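Local coordinates for coat protein (Leviviridae sp., PDB 6YFR) that forms the icosahedral protein shell of a single-stranded RNA bacteriophage, assembling from dimers whose two chains share an extensive interface, at the interface of chains A and B. Residues are numbered along the deposited sequence; one frame, centred on the assembly and turned at random. Chains: chain A/B, coat protein.

Contact 1: the interface of chains A and B. Residues chain A 58-60, 71, 73; chain B 82, 85-87, 90.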
loop_
_atom_site.group_PDB
_atom_site.type_symbol
_atom_site.label_atom_id
_atom_site.label_comp_id
_atom_site.label_asym_id
_atom_site.label_seq_id
_atom_site.Cartn_x
_atom_site.Cartn_y
_atom_site.Cartn_z
ATOM N N ILE A 58 45.171 -46.895 33.459
ATOM C CA ILE A 58 45.790 -48.110 32.937
ATOM C C ILE A 58 45.762 -48.059 31.412
ATOM O O ILE A 58 44.746 -47.662 30.819
ATOM C CB ILE A 58 45.087 -49.361 33.495
ATOM C CG1 ILE A 58 45.803 -50.644 33.075
ATOM C CG2 ILE A 58 43.615 -49.399 33.085
ATOM C CD1 ILE A 58 45.254 -51.885 33.752
ATOM N N PRO A 59 46.855 -48.416 30.738
ATOM C CA PRO A 59 46.856 -48.381 29.272
ATOM C C PRO A 59 45.967 -49.464 28.687
ATOM O O PRO A 59 45.819 -50.553 29.248
ATOM C CB PRO A 59 48.328 -48.611 28.909
ATOM C CG PRO A 59 48.910 -49.303 30.103
ATOM C CD PRO A 59 48.183 -48.741 31.287
ATOM N N SER A 60 45.371 -49.149 27.535
ATOM C CA SER A 60 44.427 -50.063 26.902
ATOM C C SER A 60 45.096 -51.325 26.377
ATOM O O SER A 60 44.404 -52.317 26.123
ATOM C CB SER A 60 43.697 -49.358 25.757
ATOM O OG SER A 60 44.602 -48.984 24.733
ATOM N N ASP A 71 42.590 -46.035 29.715
ATOM C CA ASP A 71 41.350 -46.270 30.426
ATOM C C ASP A 71 41.538 -45.927 31.900
ATOM O O ASP A 71 42.660 -45.858 32.413
ATOM C CB ASP A 71 40.907 -47.725 30.269
ATOM C CG ASP A 71 40.851 -48.165 28.817
ATOM O OD1 ASP A 71 40.313 -47.407 27.981
ATOM O OD2 ASP A 71 41.349 -49.270 28.512
ATOM N N ILE A 73 40.192 -47.054 35.707
ATOM C CA ILE A 73 39.456 -47.841 36.690
ATOM C C ILE A 73 39.060 -46.888 37.813
ATOM O O ILE A 73 39.922 -46.356 38.522
ATOM C CB ILE A 73 40.289 -49.014 37.215
ATOM C CG1 ILE A 73 40.810 -49.851 36.044
ATOM C CG2 ILE A 73 39.462 -49.874 38.147
ATOM C CD1 ILE A 73 41.706 -50.994 36.462
ATOM N N LEU B 82 36.278 -52.705 33.372
ATOM C CA LEU B 82 36.529 -52.506 31.950
ATOM C C LEU B 82 36.206 -53.780 31.181
ATOM O O LEU B 82 36.633 -54.873 31.565
ATOM C CB LEU B 82 37.984 -52.104 31.723
ATOM C CG LEU B 82 38.472 -50.872 32.485
ATOM C CD1 LEU B 82 39.982 -50.722 32.349
ATOM C CD2 LEU B 82 37.761 -49.635 31.986
ATOM N N SER B 85 39.095 -53.943 27.239
ATOM C CA SER B 85 40.523 -53.689 27.333
ATOM C C SER B 85 41.305 -54.955 27.019
ATOM O O SER B 85 40.959 -56.044 27.488
ATOM C CB SER B 85 40.901 -53.177 28.723
ATOM O OG SER B 85 42.290 -52.918 28.803
ATOM N N SER B 86 42.360 -54.806 26.219
ATOM C CA SER B 86 43.262 -55.906 25.910
ATOM C C SER B 86 44.356 -56.085 26.953
ATOM O O SER B 86 45.107 -57.063 26.881
ATOM C CB SER B 86 43.905 -55.693 24.535
ATOM O OG SER B 86 42.916 -55.590 23.525
ATOM N N ASN B 87 44.466 -55.165 27.908
ATOM C CA ASN B 87 45.475 -55.269 28.954
ATOM C C ASN B 87 45.064 -56.344 29.952
ATOM O O ASN B 87 43.979 -56.277 30.539
ATOM C CB ASN B 87 45.653 -53.918 29.648
ATOM C CG ASN B 87 46.866 -53.876 30.562
ATOM O OD1 ASN B 87 47.277 -54.892 31.123
ATOM N ND2 ASN B 87 47.444 -52.688 30.718
ATOM N N VAL B 90 44.059 -55.801 33.947
ATOM C CA VAL B 90 42.831 -55.135 34.375
ATOM C C VAL B 90 42.228 -55.824 35.594
ATOM O O VAL B 90 41.784 -55.162 36.536
ATOM C CB VAL B 90 41.830 -55.059 33.207
ATOM C CG1 VAL B 90 40.460 -54.625 33.703
ATOM C CG2 VAL B 90 42.333 -54.086 32.152
#

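Contact 2: the interface of chains A and B. Residues chain A 13-15, 39; chain B 115-118.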
loop_
_atom_site.group_PDB
_atom_site.type_symbol
_atom_site.label_atom_id
_atom_site.label_comp_id
_atom_site.label_asym_id
_atom_site.label_seq_id
_atom_site.Cartn_x
_atom_site.Cartn_y
_atom_site.Cartn_z
ATOM N N THR A 13 41.909 -27.567 55.154
ATOM C CA THR A 13 40.774 -27.191 55.969
ATOM C C THR A 13 39.870 -28.404 56.128
ATOM O O THR A 13 39.988 -29.372 55.369
ATOM C CB THR A 13 40.004 -26.030 55.321
ATOM O OG1 THR A 13 39.630 -26.394 53.988
ATOM C CG2 THR A 13 40.872 -24.779 55.280
ATOM N N PRO A 14 38.969 -28.395 57.115
ATOM C CA PRO A 14 38.045 -29.532 57.273
ATOM C C PRO A 14 37.269 -29.877 56.012
ATOM O O PRO A 14 37.029 -31.061 55.740
ATOM C CB PRO A 14 37.117 -29.068 58.410
ATOM C CG PRO A 14 37.338 -27.585 58.516
ATOM C CD PRO A 14 38.767 -27.394 58.170
ATOM N N LEU A 15 36.880 -28.879 55.228
ATOM C CA LEU A 15 36.243 -29.110 53.942
ATOM C C LEU A 15 37.255 -28.926 52.819
ATOM O O LEU A 15 38.248 -28.207 52.962
ATOM C CB LEU A 15 35.062 -28.165 53.744
ATOM C CG LEU A 15 34.036 -28.202 54.875
ATOM C CD1 LEU A 15 33.027 -27.089 54.688
ATOM C CD2 LEU A 15 33.352 -29.557 54.922
ATOM N N GLU A 39 35.507 -33.586 51.299
ATOM C CA GLU A 39 34.507 -33.258 52.313
ATOM C C GLU A 39 33.834 -31.958 51.894
ATOM O O GLU A 39 34.435 -30.884 51.995
ATOM C CB GLU A 39 35.136 -33.137 53.701
ATOM C CG GLU A 39 35.808 -34.409 54.191
ATOM C CD GLU A 39 34.835 -35.559 54.386
ATOM O OE1 GLU A 39 33.621 -35.306 54.537
ATOM O OE2 GLU A 39 35.288 -36.723 54.394
ATOM N N GLY B 115 33.332 -35.581 58.904
ATOM C CA GLY B 115 33.343 -34.516 57.915
ATOM C C GLY B 115 34.473 -33.535 58.129
ATOM O O GLY B 115 34.274 -32.321 57.983
ATOM N N ASN B 116 35.658 -34.032 58.480
ATOM C CA ASN B 116 36.813 -33.191 58.783
ATOM C C ASN B 116 38.052 -33.865 58.209
ATOM O O ASN B 116 38.467 -34.923 58.693
ATOM C CB ASN B 116 36.951 -32.982 60.292
ATOM C CG ASN B 116 37.920 -31.872 60.644
ATOM O OD1 ASN B 116 38.953 -31.699 59.995
ATOM N ND2 ASN B 116 37.588 -31.108 61.681
ATOM N N LEU B 117 38.646 -33.249 57.180
ATOM C CA LEU B 117 39.830 -33.815 56.541
ATOM C C LEU B 117 41.045 -33.823 57.453
ATOM O O LEU B 117 41.980 -34.593 57.208
ATOM C CB LEU B 117 40.179 -33.031 55.278
ATOM C CG LEU B 117 39.270 -33.193 54.067
ATOM C CD1 LEU B 117 39.590 -32.113 53.066
ATOM C CD2 LEU B 117 39.479 -34.559 53.456
ATOM N N LEU B 118 41.063 -32.982 58.486
ATOM C CA LEU B 118 42.263 -32.799 59.290
ATOM C C LEU B 118 42.466 -33.884 60.337
ATOM O O LEU B 118 43.551 -33.947 60.926
ATOM C CB LEU B 118 42.227 -31.435 59.977
ATOM C CG LEU B 118 42.173 -30.226 59.044
ATOM C CD1 LEU B 118 41.963 -28.968 59.851
ATOM C CD2 LEU B 118 43.453 -30.132 58.230
#

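Contact 3: the interface of chains A and B. Residues chain A 52, 77, 79, 98, 101-102, 105; chain B 75, 101, 105, 112.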
loop_
_atom_site.group_PDB
_atom_site.type_symbol
_atom_site.label_atom_id
_atom_site.label_comp_id
_atom_site.label_asym_id
_atom_site.label_seq_id
_atom_site.Cartn_x
_atom_site.Cartn_y
_atom_site.Cartn_z
ATOM N N ILE A 52 35.360 -40.750 48.897
ATOM C CA ILE A 52 36.667 -41.310 48.568
ATOM C C ILE A 52 36.618 -41.774 47.119
ATOM O O ILE A 52 35.652 -42.423 46.702
ATOM C CB ILE A 52 37.057 -42.478 49.495
ATOM C CG1 ILE A 52 37.006 -42.063 50.965
ATOM C CG2 ILE A 52 38.451 -42.990 49.150
ATOM C CD1 ILE A 52 38.236 -41.326 51.429
ATOM N N PHE A 77 33.115 -43.761 46.472
ATOM C CA PHE A 77 32.391 -43.955 47.719
ATOM C C PHE A 77 31.922 -42.600 48.221
ATOM O O PHE A 77 32.682 -41.627 48.197
ATOM C CB PHE A 77 33.279 -44.634 48.774
ATOM C CG PHE A 77 32.772 -44.506 50.192
ATOM C CD1 PHE A 77 32.016 -45.515 50.763
ATOM C CD2 PHE A 77 33.082 -43.393 50.964
ATOM C CE1 PHE A 77 31.561 -45.409 52.070
ATOM C CE2 PHE A 77 32.625 -43.278 52.267
ATOM C CZ PHE A 77 31.864 -44.288 52.822
ATOM N N LEU A 79 29.211 -40.761 51.433
ATOM C CA LEU A 79 28.410 -40.919 52.641
ATOM C C LEU A 79 27.843 -39.564 53.036
ATOM O O LEU A 79 28.561 -38.557 53.013
ATOM C CB LEU A 79 29.239 -41.503 53.791
ATOM C CG LEU A 79 28.569 -41.614 55.161
ATOM C CD1 LEU A 79 27.380 -42.561 55.116
ATOM C CD2 LEU A 79 29.579 -42.064 56.208
ATOM N N LEU A 98 27.802 -47.080 57.493
ATOM C CA LEU A 98 29.160 -47.309 57.003
ATOM C C LEU A 98 29.591 -48.755 57.229
ATOM O O LEU A 98 30.220 -49.375 56.356
ATOM C CB LEU A 98 30.127 -46.342 57.685
ATOM C CG LEU A 98 31.616 -46.525 57.392
ATOM C CD1 LEU A 98 31.865 -46.461 55.899
ATOM C CD2 LEU A 98 32.435 -45.466 58.123
ATOM N N MET A 101 27.989 -50.928 54.719
ATOM C CA MET A 101 28.697 -50.783 53.449
ATOM C C MET A 101 29.928 -51.680 53.403
ATOM O O MET A 101 30.149 -52.411 52.427
ATOM C CB MET A 101 29.090 -49.319 53.246
ATOM C CG MET A 101 29.793 -49.031 51.938
ATOM S SD MET A 101 28.696 -49.276 50.531
ATOM C CE MET A 101 29.448 -50.719 49.829
ATOM N N ILE A 102 30.747 -51.634 54.457
ATOM C CA ILE A 102 31.959 -52.455 54.493
ATOM C C ILE A 102 31.603 -53.940 54.498
ATOM O O ILE A 102 32.227 -54.754 53.796
ATOM C CB ILE A 102 32.815 -52.067 55.711
ATOM C CG1 ILE A 102 33.183 -50.583 55.640
ATOM C CG2 ILE A 102 34.063 -52.928 55.790
ATOM C CD1 ILE A 102 33.904 -50.074 56.862
ATOM N N LEU A 105 30.660 -54.916 51.004
ATOM C CA LEU A 105 31.852 -55.029 50.168
ATOM C C LEU A 105 32.558 -56.357 50.408
ATOM O O LEU A 105 33.135 -56.940 49.483
ATOM C CB LEU A 105 32.806 -53.864 50.433
ATOM C CG LEU A 105 32.441 -52.480 49.904
ATOM C CD1 LEU A 105 33.504 -51.462 50.290
ATOM C CD2 LEU A 105 32.252 -52.507 48.395
ATOM N N CYS B 75 24.697 -43.952 51.536
ATOM C CA CYS B 75 26.079 -44.385 51.364
ATOM C C CYS B 75 26.192 -45.122 50.038
ATOM O O CYS B 75 25.557 -46.165 49.850
ATOM C CB CYS B 75 26.522 -45.275 52.526
ATOM S SG CYS B 75 28.257 -45.748 52.473
ATOM N N MET B 101 40.323 -49.104 48.223
ATOM C CA MET B 101 39.094 -48.489 48.720
ATOM C C MET B 101 38.788 -48.946 50.141
ATOM O O MET B 101 38.507 -48.129 51.027
ATOM C CB MET B 101 37.936 -48.832 47.782
ATOM C CG MET B 101 36.610 -48.211 48.166
ATOM S SD MET B 101 36.647 -46.418 48.001
ATOM C CE MET B 101 36.574 -45.971 49.714
ATOM N N LEU B 105 38.762 -46.752 53.596
ATOM C CA LEU B 105 37.613 -46.702 54.496
ATOM C C LEU B 105 38.030 -47.019 55.925
ATOM O O LEU B 105 37.473 -46.467 56.881
ATOM C CB LEU B 105 36.527 -47.673 54.031
ATOM C CG LEU B 105 35.706 -47.321 52.796
ATOM C CD1 LEU B 105 34.698 -48.419 52.490
ATOM C CD2 LEU B 105 34.998 -45.986 52.975
ATOM N N ILE B 112 35.941 -39.531 57.764
ATOM C CA ILE B 112 34.731 -39.727 56.970
ATOM C C ILE B 112 33.491 -39.507 57.823
ATOM O O ILE B 112 32.518 -38.872 57.388
ATOM C CB ILE B 112 34.737 -41.130 56.330
ATOM C CG1 ILE B 112 35.804 -41.206 55.238
ATOM C CG2 ILE B 112 33.371 -41.475 55.770
ATOM C CD1 ILE B 112 35.976 -42.588 54.666
#

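Contact 1: the interface of chains A and B
A:Pro59 and B:Asn87 meet at one end of the two-fold interface of the coat-protein dimer, the building block of the phage shell, where the end of strand 47-59 of one chain is tied to the loop before helix 90-107 of the other. The amide nitrogen B:Asn87 ND2 donates to the backbone oxygen A:Pro59 O at 3.1 Å, nearly straight (163° at H). The acceptor lies in the amide plane of B:Asn87, while the donor is tilted from the plane of the proline carbonyl. With CG anti to its backbone N (chi1 -169°), the asparagine also brings ND2 alongside A:Ile58 CG1, 3.5 Å away. Farther along, the tip of A:Ile58 crosses B:Val90 at about a right angle, CD1 to CG2 at 4.0 Å. B:Leu82 points one methyl, CD1, into a group made by A:Asp71, A:Ile73 and A:Ile58; B:Leu82 CD1 lies 3.8 Å from the methylene carbon A:Asp71 CB. On the polar flank A:Ser60 O receives weak hydrogen bonds from the backbone N of B:Ser86 and the hydroxyl of B:Ser85. That hydroxyl has a second task within its own loop, as B:Asn87 N donates to B:Ser85 OG at 3.3 Å.

Contact 2: the interface of chains A and B
B:Leu117 and A:Pro14 join the C-terminal segment of one coat protein to an N-terminal loop of the other, at the edge of the dimer characteristic of single-stranded RNA phages. The backbone nitrogen B:Leu117 N donates to A:Pro14 O at 3.1 Å (159° at H). Around this bond the proline ring is held from two directions. Its CB meets the carboxamide of B:Asn116, 3.7 Å from CG, and its CD meets the methyl CD1 of B:Leu118 at 3.9 Å, the two side chains crossing at a slant. The B:Leu117 side chain turns away towards strand 34-41, where its CG lies 3.7 Å from the methylene carbon A:Glu39 CG, while its CD1 comes near A:Thr13 O. A bend at chi2 (-64°) folds the rest of the glutamate back, and its carboxylate oxygen OE1 comes within 3.5 Å of B:Gly115 CA, a contact with carbon rather than a polar bond. In the second shell each loop is braced by a bond of its own. B:Leu118 N donates to the side-chain oxygen B:Asn116 OD1 at 2.9 Å, which fixes the carboxamide that packs on the proline. On the facing chain the hydroxyl A:Thr13 OG1 donates to A:Leu15 O, spanning the small turn that has A:Pro14 at its apex.

Contact 3: the interface of chains A and B
The ring of A:Phe77 and the methyl CD2 of B:Leu105 form the dense part of this hydrophobic dimer interface. CD2 sits over the middle of one ring face, 3.4 Å from the ring centroid, in a CH-pi contact, and B:Leu105 buries more surface here than any other residue of the patch. B:Cys75, its SG anti to the backbone N (chi1 -175°), brings its sulfur against A:Phe77 CE1 and to A:Met101 CG at 3.7 Å. At the root of the ring B:Met101, bent at chi2 and chi3, tucks its terminal methyl CE against A:Ile52 CB at 3.5 Å and against A:Phe77 CB. On the ring edge opposite B:Cys75, B:Ile112 CG2 lies 4.0 Å from A:Phe77 CE2, and its CD1 rests against A:Ile52 CG1. Between the helices the contacts are fewer and mostly longer: A:Leu105 and B:Leu105 meet tip to tip through CD1 at 3.9 Å, A:Ile102 slides past B:Leu105 in the opposite direction, and A:Leu98 CD1 stays 4.3 Å from B:Leu105 CD2. The strands 70-82 of the two chains run antiparallel, A:Leu79 bridging to B:Cys75, and helices 90-107 and 109-114 of chain B lie across the sheet of chain A.

The three contacts are parts of one two-fold interface, and each has a twin with the chains exchanged. Contact 3 is the apolar middle, with contact 1 about 25 Å and contact 2 about 16 Å from it between C-alpha centres; contacts 1 and 2 are about 33 Å apart. Strand 70-82 and helix 90-107 run through contacts 1 and 3, as does strand 47-59. Helix 109-114 links contact 3 to the C-terminal residues of contact 2, which grip the N-terminal loop. The contacts thus involve segments from near the N-terminus to the C-terminal residues, consistent with a dimer that serves as the shell's building unit.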